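Local coordinates for putative oxidoreductase molybdopterin-binding subunit (PDB 4ZOH), which probably serves as the molybdenum-cofactor-carrying subunit of an oxidoreductase of the xanthine dehydrogenase and aldehyde oxidase family, binding pterin cytosine dinucleotide, at residues A[416-425]-A[488-498]. Numbering follows the deposited sequence.
Sequences AFGPWEVARI and TIGGSAVLLAS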
ATOM      1  N   ALA A 416     -33.510  -8.206  -6.578  1.00 23.28           N
ATOM      2  CA  ALA A 416     -33.155  -7.252  -7.645  1.00 24.38           C
ATOM      3  C   ALA A 416     -33.784  -5.856  -7.401  1.00 25.19           C
ATOM      4  O   ALA A 416     -34.409  -5.218  -8.283  1.00 27.33           O
ATOM      5  CB  ALA A 416     -33.506  -7.805  -9.022  1.00 21.33           C
ATOM      6  N   PHE A 417     -33.618  -5.403  -6.185  1.00 28.58           N
ATOM      7  CA  PHE A 417     -34.052  -4.082  -5.751  1.00 29.26           C
ATOM      8  C   PHE A 417     -33.265  -2.980  -6.447  1.00 30.90           C
ATOM      9  O   PHE A 417     -32.087  -3.174  -6.930  1.00 28.06           O
ATOM     10  CB  PHE A 417     -33.878  -3.991  -4.245  1.00 32.91           C
ATOM     11  CG  PHE A 417     -34.527  -5.116  -3.486  1.00 38.12           C
ATOM     12  CD1 PHE A 417     -35.817  -4.956  -2.929  1.00 36.28           C
ATOM     13  CD2 PHE A 417     -33.872  -6.370  -3.332  1.00 37.97           C
ATOM     14  CE1 PHE A 417     -36.420  -6.005  -2.203  1.00 34.96           C
ATOM     15  CE2 PHE A 417     -34.495  -7.426  -2.628  1.00 36.06           C
ATOM     16  CZ  PHE A 417     -35.774  -7.231  -2.065  1.00 37.27           C
ATOM     17  N   GLY A 418     -33.926  -1.819  -6.572  1.00 31.02           N
ATOM     18  CA  GLY A 418     -33.302  -0.658  -7.215  1.00 28.66           C
ATOM     19  C   GLY A 418     -32.363   0.063  -6.255  1.00 30.99           C
ATOM     20  O   GLY A 418     -31.954  -0.536  -5.220  1.00 27.83           O
ATOM     21  N   PRO A 419     -32.094   1.360  -6.512  1.00 28.70           N
ATOM     22  CA  PRO A 419     -32.858   2.156  -7.476  1.00 27.97           C
ATOM     23  C   PRO A 419     -32.194   2.153  -8.808  1.00 26.46           C
ATOM     24  O   PRO A 419     -32.805   2.476  -9.849  1.00 26.63           O
ATOM     25  CB  PRO A 419     -32.823   3.589  -6.841  1.00 26.08           C
ATOM     26  CG  PRO A 419     -31.455   3.598  -6.156  1.00 27.89           C
ATOM     27  CD  PRO A 419     -31.449   2.228  -5.492  1.00 27.80           C
ATOM     28  N   TRP A 420     -30.916   1.808  -8.815  1.00 26.58           N
ATOM     29  CA  TRP A 420     -30.187   1.881 -10.096  1.00 24.95           C
ATOM     30  C   TRP A 420     -28.894   1.101  -9.919  1.00 25.08           C
ATOM     31  O   TRP A 420     -28.579   0.643  -8.807  1.00 22.81           O
ATOM     32  CB  TRP A 420     -29.937   3.363 -10.559  1.00 24.54           C
ATOM     33  CG  TRP A 420     -29.566   4.331  -9.511  1.00 23.74           C
ATOM     34  CD1 TRP A 420     -30.424   5.251  -8.880  1.00 26.35           C
ATOM     35  CD2 TRP A 420     -28.260   4.560  -8.941  1.00 26.15           C
ATOM     36  NE1 TRP A 420     -29.725   5.964  -7.923  1.00 27.67           N
ATOM     37  CE2 TRP A 420     -28.397   5.608  -7.963  1.00 26.49           C
ATOM     38  CE3 TRP A 420     -26.979   4.037  -9.194  1.00 26.02           C
ATOM     39  CZ2 TRP A 420     -27.305   6.081  -7.185  1.00 26.14           C
ATOM     40  CZ3 TRP A 420     -25.891   4.500  -8.402  1.00 27.78           C
ATOM     41  CH2 TRP A 420     -26.059   5.554  -7.440  1.00 24.89           C
ATOM     42  N   GLU A 421     -28.146   0.927 -10.987  1.00 24.84           N
ATOM     43  CA  GLU A 421     -26.787   0.369 -10.788  1.00 25.04           C
ATOM     44  C   GLU A 421     -25.933   0.832 -11.926  1.00 24.21           C
ATOM     45  O   GLU A 421     -26.490   1.217 -12.967  1.00 25.48           O
ATOM     46  CB  GLU A 421     -26.791  -1.170 -10.537  1.00 22.29           C
ATOM     47  CG  GLU A 421     -25.402  -1.729 -10.201  1.00 21.18           C
ATOM     48  CD  GLU A 421     -24.842  -1.001  -8.995  1.00 22.86           C
ATOM     49  OE1 GLU A 421     -25.192  -1.371  -7.843  1.00 20.50           O
ATOM     50  OE2 GLU A 421     -24.102  -0.028  -9.251  1.00 22.35           O
ATOM     51  N   VAL A 422     -24.600   0.811 -11.773  1.00 24.17           N
ATOM     52  CA  VAL A 422     -23.728   1.437 -12.761  1.00 21.19           C
ATOM     53  C   VAL A 422     -22.756   0.445 -13.400  1.00 21.52           C
ATOM     54  O   VAL A 422     -22.376  -0.540 -12.797  1.00 20.91           O
ATOM     55  CB  VAL A 422     -22.960   2.631 -12.066  1.00 21.78           C
ATOM     56  CG1 VAL A 422     -22.222   3.486 -13.054  1.00 19.85           C
ATOM     57  CG2 VAL A 422     -23.933   3.482 -11.206  1.00 21.27           C
ATOM     58  N   ALA A 423     -22.334   0.711 -14.627  1.00 20.05           N
ATOM     59  CA  ALA A 423     -21.255  -0.064 -15.219  1.00 22.65           C
ATOM     60  C   ALA A 423     -20.488   0.910 -16.083  1.00 24.43           C
ATOM     61  O   ALA A 423     -21.140   1.720 -16.816  1.00 24.10           O
ATOM     62  CB  ALA A 423     -21.813  -1.245 -16.070  1.00 23.31           C
ATOM     63  N   ARG A 424     -19.152   0.814 -16.039  1.00 20.70           N
ATOM     64  CA  ARG A 424     -18.307   1.587 -16.937  1.00 22.43           C
ATOM     65  C   ARG A 424     -17.528   0.585 -17.805  1.00 22.72           C
ATOM     66  O   ARG A 424     -17.034  -0.374 -17.256  1.00 22.41           O
ATOM     67  CB  ARG A 424     -17.349   2.494 -16.096  1.00 21.00           C
ATOM     68  CG  ARG A 424     -16.083   2.952 -16.785  1.00 20.44           C
ATOM     69  CD  ARG A 424     -15.204   3.848 -15.924  1.00 19.16           C
ATOM     70  NE  ARG A 424     -13.996   4.218 -16.697  1.00 22.70           N
ATOM     71  CZ  ARG A 424     -12.729   4.083 -16.309  1.00 20.82           C
ATOM     72  NH1 ARG A 424     -12.406   3.643 -15.101  1.00 18.03           N
ATOM     73  NH2 ARG A 424     -11.777   4.452 -17.133  1.00 20.27           N
ATOM     74  N   ILE A 425     -17.398   0.815 -19.130  1.00 21.03           N
ATOM     75  CA  ILE A 425     -16.495  -0.006 -19.922  1.00 23.09           C
ATOM     76  C   ILE A 425     -15.557   0.914 -20.686  1.00 21.91           C
ATOM     77  O   ILE A 425     -15.984   1.894 -21.259  1.00 26.00           O
ATOM     78  CB  ILE A 425     -17.258  -1.057 -20.833  1.00 23.54           C
ATOM     79  CG1 ILE A 425     -16.327  -2.113 -21.379  1.00 23.91           C
ATOM     80  CG2 ILE A 425     -17.955  -0.364 -22.006  1.00 24.60           C
ATOM     81  CD1 ILE A 425     -17.086  -3.342 -21.960  1.00 26.27           C
ATOM     82  N   THR A 488     -28.476  -9.452 -11.696  1.00 24.42           N
ATOM     83  CA  THR A 488     -29.647  -8.941 -12.420  1.00 25.62           C
ATOM     84  C   THR A 488     -29.545  -7.443 -12.720  1.00 25.35           C
ATOM     85  O   THR A 488     -29.605  -7.034 -13.884  1.00 28.88           O
ATOM     86  CB  THR A 488     -30.904  -9.260 -11.608  1.00 23.47           C
ATOM     87  OG1 THR A 488     -30.929 -10.652 -11.429  1.00 25.43           O
ATOM     88  CG2 THR A 488     -32.212  -8.882 -12.373  1.00 27.00           C
ATOM     89  N   ILE A 489     -29.474  -6.631 -11.656  1.00 25.42           N
ATOM     90  CA  ILE A 489     -29.401  -5.162 -11.826  1.00 23.25           C
ATOM     91  C   ILE A 489     -28.011  -4.705 -12.298  1.00 20.54           C
ATOM     92  O   ILE A 489     -27.842  -3.872 -13.261  1.00 20.88           O
ATOM     93  CB  ILE A 489     -29.790  -4.448 -10.511  1.00 22.35           C
ATOM     94  CG1 ILE A 489     -31.145  -4.953  -9.972  1.00 21.89           C
ATOM     95  CG2 ILE A 489     -29.867  -2.942 -10.769  1.00 22.48           C
ATOM     96  CD1 ILE A 489     -32.302  -5.027 -10.996  1.00 24.65           C
ATOM     97  N   GLY A 490     -26.979  -5.229 -11.627  1.00 21.12           N
ATOM     98  CA  GLY A 490     -25.629  -4.885 -12.034  1.00 19.50           C
ATOM     99  C   GLY A 490     -25.352  -5.481 -13.416  1.00 22.34           C
ATOM    100  O   GLY A 490     -24.667  -4.869 -14.237  1.00 21.83           O
ATOM    101  N   GLY A 491     -25.877  -6.675 -13.705  1.00 22.90           N
ATOM    102  CA  GLY A 491     -25.602  -7.272 -15.060  1.00 24.61           C
ATOM    103  C   GLY A 491     -26.344  -6.508 -16.162  1.00 27.13           C
ATOM    104  O   GLY A 491     -25.834  -6.328 -17.298  1.00 24.59           O
ATOM    105  N   SER A 492     -27.538  -6.012 -15.832  1.00 24.20           N
ATOM    106  CA  SER A 492     -28.240  -5.195 -16.844  1.00 26.02           C
ATOM    107  C   SER A 492     -27.469  -3.923 -17.132  1.00 28.12           C
ATOM    108  O   SER A 492     -27.329  -3.530 -18.331  1.00 27.58           O
ATOM    109  CB  SER A 492     -29.662  -4.913 -16.388  1.00 26.94           C
ATOM    110  OG  SER A 492     -30.393  -6.133 -16.342  1.00 24.31           O
ATOM    111  N   ALA A 493     -26.893  -3.304 -16.072  1.00 24.75           N
ATOM    112  CA  ALA A 493     -26.019  -2.131 -16.354  1.00 23.88           C
ATOM    113  C   ALA A 493     -24.813  -2.543 -17.267  1.00 22.73           C
ATOM    114  O   ALA A 493     -24.410  -1.812 -18.205  1.00 23.24           O
ATOM    115  CB  ALA A 493     -25.586  -1.431 -15.041  1.00 22.34           C
ATOM    116  N   VAL A 494     -24.249  -3.726 -17.000  1.00 23.68           N
ATOM    117  CA  VAL A 494     -23.120  -4.255 -17.821  1.00 25.20           C
ATOM    118  C   VAL A 494     -23.559  -4.432 -19.316  1.00 28.52           C
ATOM    119  O   VAL A 494     -22.857  -4.059 -20.263  1.00 26.83           O
ATOM    120  CB  VAL A 494     -22.542  -5.556 -17.161  1.00 28.14           C
ATOM    121  CG1 VAL A 494     -21.695  -6.405 -18.141  1.00 27.83           C
ATOM    122  CG2 VAL A 494     -21.731  -5.236 -15.869  1.00 22.68           C
ATOM    123  N   LEU A 495     -24.768  -4.954 -19.503  1.00 29.74           N
ATOM    124  CA  LEU A 495     -25.318  -5.199 -20.829  1.00 30.92           C
ATOM    125  C   LEU A 495     -25.492  -3.861 -21.595  1.00 27.75           C
ATOM    126  O   LEU A 495     -25.023  -3.721 -22.740  1.00 29.22           O
ATOM    127  CB  LEU A 495     -26.632  -5.955 -20.603  1.00 33.05           C
ATOM    128  CG  LEU A 495     -27.243  -6.995 -21.492  1.00 39.99           C
ATOM    129  CD1 LEU A 495     -26.247  -7.801 -22.277  1.00 44.29           C
ATOM    130  CD2 LEU A 495     -28.084  -7.893 -20.589  1.00 41.15           C
ATOM    131  N   LEU A 496     -26.096  -2.854 -20.952  1.00 27.15           N
ATOM    132  CA  LEU A 496     -26.203  -1.514 -21.537  1.00 28.36           C
ATOM    133  C   LEU A 496     -24.857  -0.882 -21.926  1.00 31.20           C
ATOM    134  O   LEU A 496     -24.705  -0.321 -23.039  1.00 31.88           O
ATOM    135  CB  LEU A 496     -26.960  -0.567 -20.584  1.00 29.40           C
ATOM    136  CG  LEU A 496     -28.449  -0.861 -20.283  1.00 31.41           C
ATOM    137  CD1 LEU A 496     -28.976   0.144 -19.269  1.00 29.47           C
ATOM    138  CD2 LEU A 496     -29.278  -0.804 -21.595  1.00 30.72           C
ATOM    139  N   ALA A 497     -23.845  -1.009 -21.047  1.00 27.19           N
ATOM    140  CA  ALA A 497     -22.597  -0.296 -21.324  1.00 23.35           C
ATOM    141  C   ALA A 497     -21.906  -0.979 -22.442  1.00 26.01           C
ATOM    142  O   ALA A 497     -21.320  -0.319 -23.303  1.00 27.21           O
ATOM    143  CB  ALA A 497     -21.698  -0.267 -20.103  1.00 21.99           C
ATOM    144  N   SER A 498     -21.926  -2.320 -22.423  1.00 26.84           N
ATOM    145  CA  SER A 498     -21.264  -3.089 -23.502  1.00 31.02           C
ATOM    146  C   SER A 498     -21.920  -2.766 -24.850  1.00 29.46           C
ATOM    147  O   SER A 498     -21.235  -2.614 -25.832  1.00 32.06           O
ATOM    148  CB  SER A 498     -21.377  -4.587 -23.206  1.00 25.58           C
ATOM    149  OG  SER A 498     -20.724  -4.871 -21.994  1.00 28.24           O
TER
HETATM  150  O   HOH W   1     -22.833  -3.172 -12.822  1.00 19.46           O
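Ala423 rests its methyl on the helical backbone, CB 3.4 Å from Ala493 O, an approach that small residues on both sides permit. Ala493 CB answers from the helix, 3.5 Å from Glu421 O, and Ala497 CB touches Ala423 O at 3.9 Å. Ile425 packs both branches on the helix, CG2 meeting Ala497 O and CD1 reaching Ser498 OG at 3.9 Å. At the other end Ile489 splits its contacts: CD1 touches Ala416 CB at 3.6 Å, while CG2, anti to the backbone N, meets Glu421 CB. Strand 420-427 of a mixed sheet thus packs on helix 486-512 within the molybdopterin-binding domain, the axes of 420-425 and 488-498 approaching to 6.7 Å and crossing at -40°; Thr488 lies near the pterin cytosine dinucleotide. No direct hydrogen bond crosses, but a water donates to both Val422 O and Gly490 O. Glu421 lays CG over Gly490 CA at 3.7 Å, where glycine leaves room, then bends at chi2 (57°) to turn its carboxylate away. There OE2 accepts from Val422 N, and OE1 takes the amides of Ile479 and Gly480 and a salt bridge from Arg485, which also hydrogen-bonds the carbonyls of Phe417 and Trp420. With alanine replacing Glu421, Arg485 is likely to lose its carboxylate mate.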